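Local coordinates for MutT/nudix family protein (Shewanella oneidensis, PDB 3GZ5) that probably represses genes of NAD metabolism as an ADP-ribose-responsive transcriptional regulator, joining a Nudix domain to a DNA-binding winged helix domain, at residues Ala111-Tyr115 with Val165-Ser171; Phe49-Leu55 with Met139-His145. All blocks are in the same frame, centred on the assembly; numbering follows the deposited sequence.

Interaction 1. Residues Ala111-Tyr115 with Val165-Ser171; sequences ALMSY and VPGFALS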
loop_
_atom_site.group_PDB
_atom_site.type_symbol
_atom_site.label_atom_id
_atom_site.label_comp_id
_atom_site.label_asym_id
_atom_site.label_seq_id
_atom_site.Cartn_x
_atom_site.Cartn_y
_atom_site.Cartn_z
ATOM N N ALA B 111 6.834 6.992 8.108
ATOM C CA ALA B 111 7.999 6.596 8.847
ATOM C C ALA B 111 7.796 6.661 10.361
ATOM O O ALA B 111 6.905 7.369 10.860
ATOM C CB ALA B 111 9.254 7.431 8.396
ATOM N N LEU B 112 8.648 5.932 11.076
ATOM C CA LEU B 112 8.662 5.917 12.532
ATOM C C LEU B 112 10.085 5.995 13.060
ATOM O O LEU B 112 10.997 5.336 12.550
ATOM C CB LEU B 112 7.966 4.652 13.077
ATOM C CG LEU B 112 6.453 4.417 12.890
ATOM C CD1 LEU B 112 5.994 3.094 13.541
ATOM C CD2 LEU B 112 5.668 5.563 13.512
ATOM N N MET B 113 10.280 6.817 14.079
ATOM C CA MET B 113 11.557 6.858 14.783
ATOM C C MET B 113 11.336 7.258 16.229
ATOM O O MET B 113 10.265 7.732 16.580
ATOM C CB MET B 113 12.530 7.827 14.119
ATOM C CG MET B 113 12.235 9.336 14.269
ATOM S SD MET B 113 13.688 10.254 13.654
ATOM C CE MET B 113 13.023 11.863 13.523
ATOM N N SER B 114 12.352 7.092 17.067
ATOM C CA SER B 114 12.227 7.573 18.438
ATOM C C SER B 114 12.499 9.075 18.519
ATOM O O SER B 114 13.343 9.628 17.805
ATOM C CB SER B 114 13.147 6.814 19.387
ATOM O OG SER B 114 14.399 7.463 19.449
ATOM N N TYR B 115 11.776 9.718 19.418
ATOM C CA TYR B 115 11.873 11.154 19.650
ATOM C C TYR B 115 13.278 11.683 19.991
ATOM O O TYR B 115 13.691 12.683 19.414
ATOM C CB TYR B 115 10.847 11.546 20.719
ATOM C CG TYR B 115 10.850 12.996 21.115
ATOM C CD1 TYR B 115 10.101 13.933 20.406
ATOM C CD2 TYR B 115 11.577 13.432 22.229
ATOM C CE1 TYR B 115 10.084 15.264 20.784
ATOM C CE2 TYR B 115 11.568 14.768 22.610
ATOM C CZ TYR B 115 10.823 15.673 21.889
ATOM O OH TYR B 115 10.802 16.989 22.279
ATOM N N VAL B 165 5.023 -3.020 14.587
ATOM C CA VAL B 165 5.562 -1.837 13.951
ATOM C C VAL B 165 5.466 -0.570 14.852
ATOM O O VAL B 165 6.403 0.247 14.850
ATOM C CB VAL B 165 4.939 -1.630 12.511
ATOM C CG1 VAL B 165 5.224 -0.256 11.966
ATOM C CG2 VAL B 165 5.447 -2.726 11.511
ATOM N N PRO B 166 4.366 -0.391 15.639
ATOM C CA PRO B 166 4.461 0.766 16.562
ATOM C C PRO B 166 5.664 0.798 17.508
ATOM O O PRO B 166 5.994 1.849 17.996
ATOM C CB PRO B 166 3.138 0.720 17.336
ATOM C CG PRO B 166 2.181 0.070 16.340
ATOM C CD PRO B 166 3.036 -1.031 15.722
ATOM N N GLY B 167 6.343 -0.321 17.748
ATOM C CA GLY B 167 7.541 -0.277 18.563
ATOM C C GLY B 167 8.637 0.636 18.044
ATOM O O GLY B 167 9.437 1.150 18.827
ATOM N N PHE B 168 8.666 0.858 16.725
ATOM C CA PHE B 168 9.674 1.734 16.099
ATOM C C PHE B 168 9.590 3.211 16.501
ATOM O O PHE B 168 10.577 3.928 16.379
ATOM C CB PHE B 168 9.685 1.558 14.564
ATOM C CG PHE B 168 10.239 0.243 14.123
ATOM C CD1 PHE B 168 11.591 -0.036 14.270
ATOM C CD2 PHE B 168 9.419 -0.725 13.572
ATOM C CE1 PHE B 168 12.117 -1.260 13.871
ATOM C CE2 PHE B 168 9.937 -1.965 13.157
ATOM C CZ PHE B 168 11.275 -2.230 13.312
ATOM N N ALA B 169 8.428 3.647 16.998
ATOM C CA ALA B 169 8.249 5.001 17.554
ATOM C C ALA B 169 8.868 5.204 18.950
ATOM O O ALA B 169 8.893 6.327 19.457
ATOM C CB ALA B 169 6.768 5.372 17.576
ATOM N N LEU B 170 9.377 4.124 19.556
ATOM C CA LEU B 170 9.919 4.161 20.935
ATOM C C LEU B 170 11.432 4.141 20.977
ATOM O O LEU B 170 12.064 3.631 20.063
ATOM C CB LEU B 170 9.401 2.964 21.732
ATOM C CG LEU B 170 7.895 2.814 21.710
ATOM C CD1 LEU B 170 7.498 1.430 22.276
ATOM C CD2 LEU B 170 7.311 3.959 22.489
ATOM N N SER B 171 12.037 4.682 22.028
ATOM C CA SER B 171 13.480 4.496 22.134
ATOM C C SER B 171 13.767 3.067 22.573
ATOM O O SER B 171 12.941 2.416 23.230
ATOM C CB SER B 171 14.174 5.559 22.991
ATOM O OG SER B 171 13.658 5.586 24.301
HETATM O O HOH W 1 10.049 8.097 21.051
#

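Interaction 2. Residues Phe49-Leu55 with Met139-His145; sequences FLGLWGL and MPLAFDH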
loop_
_atom_site.group_PDB
_atom_site.type_symbol
_atom_site.label_atom_id
_atom_site.label_comp_id
_atom_site.label_asym_id
_atom_site.label_seq_id
_atom_site.Cartn_x
_atom_site.Cartn_y
_atom_site.Cartn_z
ATOM N N PHE B 49 1.806 28.255 -1.102
ATOM C CA PHE B 49 1.528 27.955 0.319
ATOM C C PHE B 49 2.712 28.342 1.208
ATOM O O PHE B 49 3.145 27.582 2.069
ATOM C CB PHE B 49 1.182 26.473 0.517
ATOM C CG PHE B 49 -0.126 26.066 -0.080
ATOM C CD1 PHE B 49 -0.156 25.257 -1.203
ATOM C CD2 PHE B 49 -1.330 26.485 0.485
ATOM C CE1 PHE B 49 -1.364 24.865 -1.773
ATOM C CE2 PHE B 49 -2.564 26.097 -0.070
ATOM C CZ PHE B 49 -2.581 25.282 -1.210
ATOM N N LEU B 50 3.241 29.536 0.962
ATOM C CA LEU B 50 4.437 30.034 1.637
ATOM C C LEU B 50 4.179 30.269 3.140
ATOM O O LEU B 50 3.048 30.613 3.550
ATOM C CB LEU B 50 4.922 31.308 0.931
ATOM C CG LEU B 50 5.806 32.313 1.676
ATOM C CD1 LEU B 50 7.272 31.928 1.580
ATOM C CD2 LEU B 50 5.532 33.722 1.130
ATOM N N GLY B 51 5.225 30.051 3.944
ATOM C CA GLY B 51 5.134 30.144 5.403
ATOM C C GLY B 51 4.296 29.097 6.128
ATOM O O GLY B 51 4.339 29.019 7.358
ATOM N N LEU B 52 3.523 28.305 5.393
ATOM C CA LEU B 52 2.692 27.261 6.004
ATOM C C LEU B 52 3.528 26.035 6.374
ATOM O O LEU B 52 4.612 25.819 5.818
ATOM C CB LEU B 52 1.529 26.870 5.082
ATOM C CG LEU B 52 0.462 27.938 4.832
ATOM C CD1 LEU B 52 -0.411 27.599 3.653
ATOM C CD2 LEU B 52 -0.404 28.134 6.073
ATOM N N TRP B 53 3.042 25.241 7.328
ATOM C CA TRP B 53 3.720 23.991 7.677
ATOM C C TRP B 53 3.271 22.860 6.776
ATOM O O TRP B 53 2.146 22.843 6.286
ATOM C CB TRP B 53 3.539 23.626 9.154
ATOM C CG TRP B 53 4.204 24.611 10.051
ATOM C CD1 TRP B 53 3.692 25.812 10.452
ATOM C CD2 TRP B 53 5.509 24.513 10.636
ATOM N NE1 TRP B 53 4.594 26.469 11.248
ATOM C CE2 TRP B 53 5.715 25.696 11.391
ATOM C CE3 TRP B 53 6.519 23.543 10.609
ATOM C CZ2 TRP B 53 6.889 25.937 12.108
ATOM C CZ3 TRP B 53 7.691 23.774 11.333
ATOM C CH2 TRP B 53 7.866 24.970 12.069
ATOM N N GLY B 54 4.178 21.925 6.541
ATOM C CA GLY B 54 3.880 20.777 5.696
ATOM C C GLY B 54 4.899 19.685 5.906
ATOM O O GLY B 54 5.879 19.853 6.629
ATOM N N LEU B 55 4.657 18.564 5.242
ATOM C CA LEU B 55 5.518 17.386 5.329
ATOM C C LEU B 55 6.928 17.670 4.831
ATOM O O LEU B 55 7.114 18.450 3.875
ATOM C CB LEU B 55 4.907 16.242 4.512
ATOM C CG LEU B 55 3.469 15.849 4.852
ATOM C CD1 LEU B 55 2.933 14.756 3.917
ATOM C CD2 LEU B 55 3.392 15.427 6.303
ATOM N N MET B 139 -4.501 22.515 11.991
ATOM C CA MET B 139 -3.609 23.487 11.341
ATOM C C MET B 139 -3.919 23.641 9.842
ATOM O O MET B 139 -4.534 22.747 9.237
ATOM C CB MET B 139 -2.144 23.108 11.538
ATOM C CG MET B 139 -1.484 23.732 12.739
ATOM S SD MET B 139 0.009 22.839 13.238
ATOM C CE MET B 139 1.324 23.743 12.411
ATOM N N PRO B 140 -3.525 24.794 9.253
ATOM C CA PRO B 140 -3.655 24.988 7.813
ATOM C C PRO B 140 -2.398 24.476 7.115
ATOM O O PRO B 140 -1.408 25.209 6.956
ATOM C CB PRO B 140 -3.798 26.508 7.679
ATOM C CG PRO B 140 -3.048 27.075 8.859
ATOM C CD PRO B 140 -2.956 25.990 9.916
ATOM N N LEU B 141 -2.420 23.202 6.724
ATOM C CA LEU B 141 -1.206 22.600 6.170
ATOM C C LEU B 141 -1.130 22.867 4.680
ATOM O O LEU B 141 -2.155 22.871 3.988
ATOM C CB LEU B 141 -1.130 21.101 6.484
ATOM C CG LEU B 141 -1.148 20.746 7.977
ATOM C CD1 LEU B 141 -0.925 19.268 8.168
ATOM C CD2 LEU B 141 -0.116 21.537 8.779
ATOM N N ALA B 142 0.084 23.113 4.197
ATOM C CA ALA B 142 0.321 23.221 2.762
ATOM C C ALA B 142 -0.348 22.070 1.984
ATOM O O ALA B 142 -0.475 20.942 2.483
ATOM C CB ALA B 142 1.811 23.282 2.473
ATOM N N PHE B 143 -0.819 22.401 0.787
ATOM C CA PHE B 143 -1.350 21.460 -0.173
ATOM C C PHE B 143 -2.402 20.554 0.436
ATOM O O PHE B 143 -3.362 21.030 1.063
ATOM C CB PHE B 143 -0.217 20.648 -0.816
ATOM C CG PHE B 143 0.890 21.487 -1.412
ATOM C CD1 PHE B 143 0.761 22.037 -2.688
ATOM C CD2 PHE B 143 2.073 21.691 -0.723
ATOM C CE1 PHE B 143 1.794 22.801 -3.258
ATOM C CE2 PHE B 143 3.115 22.457 -1.280
ATOM C CZ PHE B 143 2.972 23.003 -2.555
ATOM N N ASP B 144 -2.237 19.248 0.231
ATOM C CA ASP B 144 -3.196 18.256 0.702
ATOM C C ASP B 144 -2.566 17.433 1.822
ATOM O O ASP B 144 -3.019 16.320 2.104
ATOM C CB ASP B 144 -3.662 17.345 -0.464
ATOM C CG ASP B 144 -2.496 16.572 -1.134
ATOM O OD1 ASP B 144 -1.309 16.867 -0.866
ATOM O OD2 ASP B 144 -2.778 15.674 -1.945
ATOM N N HIS B 145 -1.537 17.995 2.450
ATOM C CA HIS B 145 -0.741 17.301 3.447
ATOM C C HIS B 145 -1.497 16.855 4.715
ATOM O O HIS B 145 -1.141 15.834 5.332
ATOM C CB HIS B 145 0.474 18.129 3.829
ATOM C CG HIS B 145 1.491 18.245 2.740
ATOM N ND1 HIS B 145 2.726 18.818 2.946
ATOM C CD2 HIS B 145 1.456 17.882 1.433
ATOM C CE1 HIS B 145 3.409 18.806 1.815
ATOM N NE2 HIS B 145 2.667 18.226 0.885
#

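Interaction 1. Residues Ala111-Tyr115 with Val165-Ser171
Leu112 is the knob of this contact, and the 3-10 turn of Val165-Ala169 supplies the shallow hollow that takes it. With CG anti to the carbonyl carbon (chi1 -67°) and the rest of the chain extended, the isobutyl group runs along the turn instead of stopping at its edge. Its CB lies 3.8 Å from Phe168 CB, CD2 is 4.2 Å from Ala169 CB, and CD1 reaches furthest, crossing Val165 at about a right angle to meet CG1 at 3.8 Å. CD1 also sits 3.2 Å from Val165 O, an oxygen already bonded to Phe168 N within the turn. A branched leucine suits the hollow because its two methyls cover different walls, while small Ala169 is consistent with the close backbones, Met113 CA and Ala169 CA being 4.7 Å apart. Phe168 gives only its CB end here; its ring leads away to Tyr86 and Pro85.

From Met113 on, backbone atoms carry more of the contact. Ala169 CA makes a C-H...O contact with Met113 O at 3.5 Å, and slim Ser114 packs its CB against Leu170 O, 3.4 Å away, and the Ser171 backbone, while its OG turns to a weak bond with Ala117 N at the following helix. A water bridges what the protein leaves apart, accepting from Tyr115 N and donating to Ala169 O at 2.6 Å. On the other flank of the turn, Pro166 and Leu170 pack on helix 176-187. The contact is a domain junction: a Nudix sheet strand meets the turn and loop between helix 145-162 and strand 174-175, leading to the winged-helix elements.

Interaction 2. Residues Phe49-Leu55 with Met139-His145
Trp53 O accepts a hydrogen bond from Ala142 N (2.9 Å), pinning the loop before helix 145-162 to the short strand 53-54 of the Nudix fold. The donor stands 22° from the carbonyl plane. Leu52 CD2 lies 3.2 Å from Pro140 O and also touches the proline's CG. In a separate contact, the unbranched chain of Met139, bent at chi3, can lay its methyl CE obliquely against the Trp53 ring, 3.7 Å from Trp53 CD1. Further along, the edge of Phe49 points at the face of Phe143 in a T-shaped pair, centroids 4.9 Å apart and planes at 64°, while Phe143 N lies over the Phe49 ring.

Two tight turns set these groups in place: a type II turn from Phe49 to Leu52, and a type II' turn from Ala142 to His145 that delivers the histidine to the strand. Gly54 has to be small, since a CB there would collide with His145 ND1. Replacing His145 with an alanine would probably leave the buried Leu55 N without its acceptor and open a gap beside Leu55. Outside this shell, Arg98 forms a salt bridge with Asp144, and Leu41 backs Trp53, Leu55 and Leu141. In His145, chi1 of -69° swings the imidazole to the backbone N side, facing the strand. Leu55 CD1 makes a CH-pi contact over one face of the His145 ring, 4.2 Å from its centroid, and ND1 accepts from Leu55 N at 3.0 Å, with that nitrogen tilted out of the ring plane.

In the fold
Along the chain the segments alternate, 49-55, 111-115, 139-145, 165-171, so the contacts cross along the chain. Their centres lie 24 Å apart, with nearest atoms about 9 Å from each other and no touch between them. Both reach the mixed Nudix sheet: interaction 2 through the short strand 53-54, interaction 1 through the end of strand 104-112, which runs parallel to strand 22-33. Helix 145-162 spans the distance. Interaction 2 packs at the start of this helix; interaction 1 lies just past its end, where the chain that follows, in the loop before strand 174-175, packs against the sheet. The helix thus connects the two contact sites.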